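Local structure of guanine nucleotide exchange factor p115rhogef (Homo sapiens, 1IAP) at residues Phe58-Ser61 / Phe62-Thr66; Gln99-Val102 / Gln103-Val107; Ser144-Ala147 / Arg148-Val152. The protein probably activates Rho-family GTPases by promoting nucleotide exchange, and carries an N-terminal RGS-like domain that probably engages heterotrimeric G-protein alpha subunits. One frame throughout, in Å; residues are numbered along the deposited sequence.

Interaction 1 of 3, residues Phe58-Ser61 / Phe62-Thr66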
loop_
_atom_site.group_PDB
_atom_site.type_symbol
_atom_site.label_atom_id
_atom_site.label_comp_id
_atom_site.label_asym_id
_atom_site.label_seq_id
_atom_site.Cartn_x
_atom_site.Cartn_y
_atom_site.Cartn_z
ATOM N N PHE A 58 -10.607 -0.923 6.833
ATOM C CA PHE A 58 -10.003 0.214 6.147
ATOM C C PHE A 58 -10.321 1.472 6.950
ATOM O O PHE A 58 -9.461 2.331 7.130
ATOM C CB PHE A 58 -10.570 0.306 4.725
ATOM C CG PHE A 58 -10.112 1.510 3.947
ATOM C CD1 PHE A 58 -8.989 1.437 3.128
ATOM C CD2 PHE A 58 -10.847 2.696 3.973
ATOM C CE1 PHE A 58 -8.601 2.523 2.343
ATOM C CE2 PHE A 58 -10.467 3.790 3.191
ATOM C CZ PHE A 58 -9.340 3.700 2.372
ATOM N N TYR A 59 -11.559 1.563 7.439
ATOM C CA TYR A 59 -11.977 2.700 8.247
ATOM C C TYR A 59 -11.162 2.770 9.532
ATOM O O TYR A 59 -10.573 3.803 9.849
ATOM C CB TYR A 59 -13.477 2.610 8.579
ATOM C CG TYR A 59 -13.932 3.602 9.619
ATOM C CD1 TYR A 59 -14.221 4.924 9.278
ATOM C CD2 TYR A 59 -14.042 3.229 10.961
ATOM C CE1 TYR A 59 -14.601 5.852 10.253
ATOM C CE2 TYR A 59 -14.416 4.143 11.936
ATOM C CZ TYR A 59 -14.695 5.450 11.578
ATOM O OH TYR A 59 -15.062 6.350 12.550
ATOM N N HIS A 60 -11.102 1.653 10.256
ATOM C CA HIS A 60 -10.376 1.609 11.518
ATOM C C HIS A 60 -8.870 1.836 11.392
ATOM O O HIS A 60 -8.243 2.363 12.305
ATOM C CB HIS A 60 -10.665 0.296 12.250
ATOM C CG HIS A 60 -12.069 0.193 12.761
ATOM N ND1 HIS A 60 -12.564 1.022 13.745
ATOM C CD2 HIS A 60 -13.092 -0.618 12.403
ATOM C CE1 HIS A 60 -13.833 0.729 13.968
ATOM N NE2 HIS A 60 -14.178 -0.263 13.165
ATOM N N SER A 61 -8.309 1.469 10.246
ATOM C CA SER A 61 -6.879 1.621 10.000
ATOM C C SER A 61 -6.433 2.986 9.480
ATOM O O SER A 61 -5.369 3.478 9.869
ATOM C CB SER A 61 -6.392 0.549 9.015
ATOM O OG SER A 61 -6.430 -0.745 9.588
ATOM N N PHE A 62 -7.247 3.607 8.625
ATOM C CA PHE A 62 -6.854 4.875 8.016
ATOM C C PHE A 62 -7.724 6.101 8.221
ATOM O O PHE A 62 -7.247 7.225 8.026
ATOM C CB PHE A 62 -6.688 4.683 6.500
ATOM C CG PHE A 62 -5.832 3.512 6.124
ATOM C CD1 PHE A 62 -6.407 2.348 5.626
ATOM C CD2 PHE A 62 -4.449 3.569 6.268
ATOM C CE1 PHE A 62 -5.619 1.252 5.281
ATOM C CE2 PHE A 62 -3.654 2.481 5.927
ATOM C CZ PHE A 62 -4.239 1.320 5.432
ATOM N N LEU A 63 -8.980 5.907 8.612
ATOM C CA LEU A 63 -9.894 7.041 8.751
ATOM C C LEU A 63 -10.318 7.442 10.164
ATOM O O LEU A 63 -10.600 8.615 10.420
ATOM C CB LEU A 63 -11.127 6.804 7.862
ATOM C CG LEU A 63 -10.854 6.296 6.433
ATOM C CD1 LEU A 63 -12.157 5.987 5.691
ATOM C CD2 LEU A 63 -10.029 7.312 5.661
ATOM N N GLU A 64 -10.348 6.486 11.086
ATOM C CA GLU A 64 -10.748 6.772 12.462
ATOM C C GLU A 64 -9.751 7.645 13.229
ATOM O O GLU A 64 -8.540 7.526 13.050
ATOM C CB GLU A 64 -11.020 5.470 13.220
ATOM C CG GLU A 64 -11.527 5.679 14.634
ATOM C CD GLU A 64 -12.142 4.431 15.213
ATOM O OE1 GLU A 64 -11.439 3.400 15.298
ATOM O OE2 GLU A 64 -13.334 4.484 15.582
ATOM N N LYS A 65 -10.284 8.500 14.102
ATOM C CA LYS A 65 -9.501 9.429 14.918
ATOM C C LYS A 65 -8.235 8.869 15.571
ATOM O O LYS A 65 -7.167 9.478 15.490
ATOM C CB LYS A 65 -10.392 10.042 16.005
ATOM C CG LYS A 65 -9.699 11.073 16.890
ATOM C CD LYS A 65 -10.507 11.364 18.155
ATOM C CE LYS A 65 -11.911 11.859 17.831
ATOM N NZ LYS A 65 -12.713 12.119 19.061
ATOM N N THR A 66 -8.350 7.718 16.224
ATOM C CA THR A 66 -7.199 7.124 16.904
ATOM C C THR A 66 -6.321 6.219 16.040
ATOM O O THR A 66 -5.332 5.678 16.533
ATOM C CB THR A 66 -7.634 6.319 18.155
ATOM O OG1 THR A 66 -8.395 5.172 17.750
ATOM C CG2 THR A 66 -8.473 7.180 19.088
HETATM O O HOH W 1 -8.739 2.576 15.045
#
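Near the C-terminal end of helix 48-63 the chain widens into a pi-type turn, and H60 and E64 are bonded across it. H60 ND1 donates to E64 OE1 at 3.1 Å in a nearly straight bond (166°); the oxygen lies in the imidazole plane, whereas the nitrogen stands well above the carboxylate plane. With CG of E64 turned away from the amide nitrogen (chi1 -176°) and the chain extended to CD, the carboxylate is carried back along the helix to the histidine. A water donates both to E64 OE1 and to H60 O, a second link between the same residues. The Y59 ring has E64 N over one face, and its CE2 lies 3.8 Å from E64 OE2.

In the backbone, Y59 O accepts two N-H groups from opposite faces of its carbonyl plane: L63 N at 2.9 Å, the alpha-helical partner, and E64 N at 3.0 Å, one residue further on, the wider pi-type spacing. On the inner side F58 and F62 meet obliquely, CD1 to CD1 at 3.7 Å, their ring planes 58° apart. F62 also takes S61 CB over one face in a CH-pi contact, and H39 packs against this ring edge-to-face. L63 CD1 reaches F58 CE2 at 3.7 Å, while its CB touches Y59 CD1. R70 donates to L63 O, tying the following loop to the turn. A carbonyl shared between i+4 and i+5 amides is characteristic of a pi-type turn, placed here near the C-terminal end of a helix in an all-helical RGS-like domain.

Interaction 2 of 3, residues Gln99-Val102 / Gln103-Val107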
loop_
_atom_site.group_PDB
_atom_site.type_symbol
_atom_site.label_atom_id
_atom_site.label_comp_id
_atom_site.label_asym_id
_atom_site.label_seq_id
_atom_site.Cartn_x
_atom_site.Cartn_y
_atom_site.Cartn_z
ATOM N N GLN A 99 -13.211 6.388 -2.948
ATOM C CA GLN A 99 -12.669 7.204 -4.035
ATOM C C GLN A 99 -12.269 8.613 -3.587
ATOM O O GLN A 99 -11.246 9.138 -4.028
ATOM C CB GLN A 99 -13.654 7.282 -5.209
ATOM C CG GLN A 99 -14.041 5.931 -5.817
ATOM C CD GLN A 99 -12.877 5.172 -6.451
ATOM O OE1 GLN A 99 -11.719 5.314 -6.052
ATOM N NE2 GLN A 99 -13.193 4.342 -7.440
ATOM N N GLU A 100 -13.073 9.221 -2.713
ATOM C CA GLU A 100 -12.781 10.562 -2.207
ATOM C C GLU A 100 -11.558 10.544 -1.300
ATOM O O GLU A 100 -10.760 11.483 -1.298
ATOM C CB GLU A 100 -13.976 11.137 -1.443
ATOM C CG GLU A 100 -15.131 11.587 -2.323
ATOM C CD GLU A 100 -16.210 12.320 -1.538
ATOM O OE1 GLU A 100 -15.949 13.457 -1.086
ATOM O OE2 GLU A 100 -17.313 11.758 -1.369
ATOM N N VAL A 101 -11.429 9.484 -0.509
ATOM C CA VAL A 101 -10.287 9.343 0.385
ATOM C C VAL A 101 -9.020 9.126 -0.445
ATOM O O VAL A 101 -7.989 9.743 -0.183
ATOM C CB VAL A 101 -10.467 8.161 1.360
ATOM C CG1 VAL A 101 -9.129 7.803 2.009
ATOM C CG2 VAL A 101 -11.491 8.519 2.442
ATOM N N VAL A 102 -9.114 8.263 -1.453
ATOM C CA VAL A 102 -7.983 7.956 -2.328
ATOM C C VAL A 102 -7.558 9.193 -3.114
ATOM O O VAL A 102 -6.369 9.459 -3.264
ATOM C CB VAL A 102 -8.319 6.816 -3.317
ATOM C CG1 VAL A 102 -7.202 6.648 -4.354
ATOM C CG2 VAL A 102 -8.512 5.514 -2.564
ATOM N N GLN A 103 -8.534 9.971 -3.572
ATOM C CA GLN A 103 -8.247 11.179 -4.340
ATOM C C GLN A 103 -7.418 12.161 -3.511
ATOM O O GLN A 103 -6.454 12.743 -4.014
ATOM C CB GLN A 103 -9.556 11.830 -4.806
ATOM C CG GLN A 103 -9.407 12.774 -5.990
ATOM C CD GLN A 103 -8.856 14.135 -5.605
ATOM O OE1 GLN A 103 -7.927 14.642 -6.234
ATOM N NE2 GLN A 103 -9.436 14.738 -4.572
ATOM N N SER A 104 -7.765 12.297 -2.234
ATOM C CA SER A 104 -7.062 13.201 -1.324
ATOM C C SER A 104 -5.650 12.760 -0.922
ATOM O O SER A 104 -4.948 13.492 -0.219
ATOM C CB SER A 104 -7.903 13.447 -0.069
ATOM O OG SER A 104 -8.205 12.230 0.593
ATOM N N GLN A 105 -5.242 11.562 -1.336
ATOM C CA GLN A 105 -3.907 11.054 -1.011
ATOM C C GLN A 105 -2.971 11.144 -2.218
ATOM O O GLN A 105 -1.756 11.004 -2.078
ATOM C CB GLN A 105 -3.968 9.586 -0.555
ATOM C CG GLN A 105 -4.997 9.264 0.513
ATOM C CD GLN A 105 -4.797 10.042 1.795
ATOM O OE1 GLN A 105 -3.700 10.069 2.358
ATOM N NE2 GLN A 105 -5.864 10.672 2.275
ATOM N N GLN A 106 -3.542 11.372 -3.399
ATOM C CA GLN A 106 -2.767 11.455 -4.639
ATOM C C GLN A 106 -1.559 12.387 -4.612
ATOM O O GLN A 106 -0.502 12.036 -5.134
ATOM C CB GLN A 106 -3.676 11.803 -5.824
ATOM C CG GLN A 106 -4.663 10.701 -6.198
ATOM C CD GLN A 106 -3.979 9.378 -6.512
ATOM O OE1 GLN A 106 -4.283 8.350 -5.904
ATOM N NE2 GLN A 106 -3.051 9.399 -7.466
ATOM N N VAL A 107 -1.704 13.564 -4.006
ATOM C CA VAL A 107 -0.597 14.517 -3.930
ATOM C C VAL A 107 0.597 13.963 -3.144
ATOM O O VAL A 107 1.722 13.961 -3.643
ATOM C CB VAL A 107 -1.042 15.875 -3.323
ATOM C CG1 VAL A 107 0.174 16.759 -3.034
ATOM C CG2 VAL A 107 -1.977 16.593 -4.285
#
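S104 and Q105 both turn back onto V101 O where helix 91-103 gives way to a type I beta turn, Q103 to Q106, that leads into helix 106-121. Q105 can be followed outward. Q105 CB lies 3.6 Å from V102 O. CG of Q105, anti to the carbonyl carbon, comes to 3.1 Å from V101 O. A bend at chi2 then folds the amide back, leaving Q105 CD 3.8 Å from V101 O. At the tip NE2 makes a weak hydrogen bond to V101 O and another weak one to P72 O, bringing the loop before helix 75-81 to the junction. The buried glutamine also touches P33 and C37 of helix 32-43.

Helical backbone bonds run on through Q103 N to Q99 O and S104 N to E100 O. The next one is of a different kind, for Q105 N reaches V102 O, three residues back, from 63° above the carbonyl plane. Q106 N bonds only weakly to the same oxygen. The Q106 side chain lies alongside V102, pointing the same way, with OE1 3.7 Å from V102 CG1. S104 has its hydroxyl between backbone N and carbonyl carbon (chi1 58°), which swings OG round to the preceding turn: it donates to V101 O at 2.6 Å, tilted 32° from the carbonyl plane.

Interaction 3 of 3, residues Ser144-Ala147 / Arg148-Val152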
loop_
_atom_site.group_PDB
_atom_site.type_symbol
_atom_site.label_atom_id
_atom_site.label_comp_id
_atom_site.label_asym_id
_atom_site.label_seq_id
_atom_site.Cartn_x
_atom_site.Cartn_y
_atom_site.Cartn_z
ATOM N N SER A 144 5.438 -17.120 -15.484
ATOM C CA SER A 144 6.709 -17.516 -14.901
ATOM C C SER A 144 7.434 -16.280 -14.382
ATOM O O SER A 144 8.131 -16.345 -13.373
ATOM C CB SER A 144 7.580 -18.252 -15.927
ATOM O OG SER A 144 8.023 -17.380 -16.953
ATOM N N TYR A 145 7.286 -15.157 -15.084
ATOM C CA TYR A 145 7.925 -13.922 -14.650
ATOM C C TYR A 145 7.250 -13.434 -13.378
ATOM O O TYR A 145 7.918 -13.011 -12.437
ATOM C CB TYR A 145 7.839 -12.823 -15.714
ATOM C CG TYR A 145 8.444 -11.520 -15.228
ATOM C CD1 TYR A 145 7.685 -10.357 -15.155
ATOM C CD2 TYR A 145 9.777 -11.464 -14.810
ATOM C CE1 TYR A 145 8.240 -9.160 -14.670
ATOM C CE2 TYR A 145 10.342 -10.275 -14.329
ATOM C CZ TYR A 145 9.565 -9.131 -14.261
ATOM O OH TYR A 145 10.116 -7.965 -13.773
ATOM N N GLU A 146 5.920 -13.477 -13.369
ATOM C CA GLU A 146 5.162 -13.051 -12.205
ATOM C C GLU A 146 5.558 -13.872 -10.990
ATOM O O GLU A 146 5.646 -13.339 -9.888
ATOM C CB GLU A 146 3.658 -13.166 -12.463
ATOM C CG GLU A 146 3.129 -12.130 -13.442
ATOM C CD GLU A 146 1.658 -12.316 -13.768
ATOM O OE1 GLU A 146 1.113 -13.413 -13.512
ATOM O OE2 GLU A 146 1.047 -11.361 -14.293
ATOM N N ALA A 147 5.837 -15.160 -11.199
ATOM C CA ALA A 147 6.247 -16.041 -10.104
ATOM C C ALA A 147 7.591 -15.580 -9.530
ATOM O O ALA A 147 7.791 -15.605 -8.316
ATOM C CB ALA A 147 6.334 -17.490 -10.573
ATOM N N ARG A 148 8.505 -15.168 -10.409
ATOM C CA ARG A 148 9.816 -14.673 -9.985
ATOM C C ARG A 148 9.672 -13.404 -9.148
ATOM O O ARG A 148 10.384 -13.228 -8.154
ATOM C CB ARG A 148 10.721 -14.389 -11.193
ATOM C CG ARG A 148 11.350 -15.624 -11.816
ATOM C CD ARG A 148 12.320 -15.241 -12.927
ATOM N NE ARG A 148 13.095 -16.381 -13.422
ATOM C CZ ARG A 148 12.634 -17.302 -14.265
ATOM N NH1 ARG A 148 11.389 -17.234 -14.719
ATOM N NH2 ARG A 148 13.427 -18.286 -14.670
ATOM N N GLU A 149 8.743 -12.537 -9.550
ATOM C CA GLU A 149 8.488 -11.286 -8.840
ATOM C C GLU A 149 8.024 -11.578 -7.418
ATOM O O GLU A 149 8.530 -10.990 -6.466
ATOM C CB GLU A 149 7.403 -10.466 -9.533
ATOM C CG GLU A 149 7.731 -9.930 -10.902
ATOM C CD GLU A 149 6.641 -9.001 -11.400
ATOM O OE1 GLU A 149 5.567 -9.496 -11.778
ATOM O OE2 GLU A 149 6.847 -7.772 -11.387
ATOM N N ARG A 150 7.069 -12.499 -7.283
ATOM C CA ARG A 150 6.542 -12.871 -5.970
ATOM C C ARG A 150 7.621 -13.474 -5.074
ATOM O O ARG A 150 7.604 -13.278 -3.866
ATOM C CB ARG A 150 5.378 -13.864 -6.097
ATOM C CG ARG A 150 4.206 -13.358 -6.898
ATOM C CD ARG A 150 3.042 -14.334 -6.824
ATOM N NE ARG A 150 2.012 -14.014 -7.806
ATOM C CZ ARG A 150 1.851 -14.663 -8.957
ATOM N NH1 ARG A 150 2.652 -15.675 -9.265
ATOM N NH2 ARG A 150 0.901 -14.288 -9.805
ATOM N N HIS A 151 8.552 -14.216 -5.667
ATOM C CA HIS A 151 9.632 -14.835 -4.902
ATOM C C HIS A 151 10.516 -13.763 -4.277
ATOM O O HIS A 151 10.831 -13.817 -3.085
ATOM C CB HIS A 151 10.480 -15.746 -5.802
ATOM C CG HIS A 151 11.545 -16.502 -5.070
ATOM N ND1 HIS A 151 12.874 -16.139 -5.102
ATOM C CD2 HIS A 151 11.478 -17.608 -4.289
ATOM C CE1 HIS A 151 13.579 -16.985 -4.373
ATOM N NE2 HIS A 151 12.757 -17.886 -3.868
ATOM N N VAL A 152 10.912 -12.793 -5.097
ATOM C CA VAL A 152 11.759 -11.690 -4.655
ATOM C C VAL A 152 11.048 -10.859 -3.592
ATOM O O VAL A 152 11.629 -10.521 -2.559
ATOM C CB VAL A 152 12.146 -10.790 -5.859
ATOM C CG1 VAL A 152 12.796 -9.476 -5.390
ATOM C CG2 VAL A 152 13.088 -11.549 -6.780
HETATM O O HOH W 2 8.254 -5.907 -13.104
HETATM O O HOH W 3 3.705 -11.155 -9.789
#
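Y145 and E149, one turn apart on helix 142-162, make the closest side-chain contact of this stretch. It is a CH-pi contact: E149 CG sits over one face of the tyrosine ring, 4.1 Å from its centroid and offset toward the rim. The extended glutamate then runs on past the ring, its carboxylate only 18° from the ring plane and CD 3.6 Å from Y145 CE1. Y145 has CG anti to the backbone N (chi1 177°), which brings its ring forward along the helix to E149.

Among the salt bridges and side-chain hydrogen bonds, E149 OE2 pairs with R14 in a salt bridge. E146 and R150 lie side by side, but their salt bridge is long, OE1 to NH2 at 3.8 Å, and the carboxylate and guanidinium planes are steeply inclined at 70°. R150 NE is hydrogen-bonded to L188 O.

Two waters fill out the polar links. One bridges Y145 OH and E149 OE2 from the edge of the ring; the other donates to E146 O at 2.9 Å and to E149 OE1, lying over a face of the R150 guanidinium. Replacing E149 by an alanine is likely to leave R14 without its carboxylate mate and to remove the CH-pi contact over one face of the Y145 ring.

The backbone bonds are regular i to i+4, such as E149 N to Y145 O at 3.0 Å. Y145 packs on L134 of helix 128-135, E149 on P15 at the start of helix 15-28, and V152 touches both helices, placing this side of helix 142-162 against the two of them.

In the fold
Interactions 1 and 2 meet directly. L63 CD2 packs on V101 CG2 at 3.7 Å and F58 CZ lies 4.1 Å from V101 CG1, bringing the ends of helices 48-63 and 91-103 together beside C36 of helix 32-43. The loop after helix 48-63 is common to both: V71 touches L63 and Q105, and has a backbone hydrogen bond with F62. Interaction 3 stands apart, its centre about 33 Å from that of interaction 1 and 30 Å from that of interaction 2, across the centre of the chain from both. Interactions 1 and 2 thus share one packed region of the all-helical RGS-like fold, and interaction 3 samples a distant one.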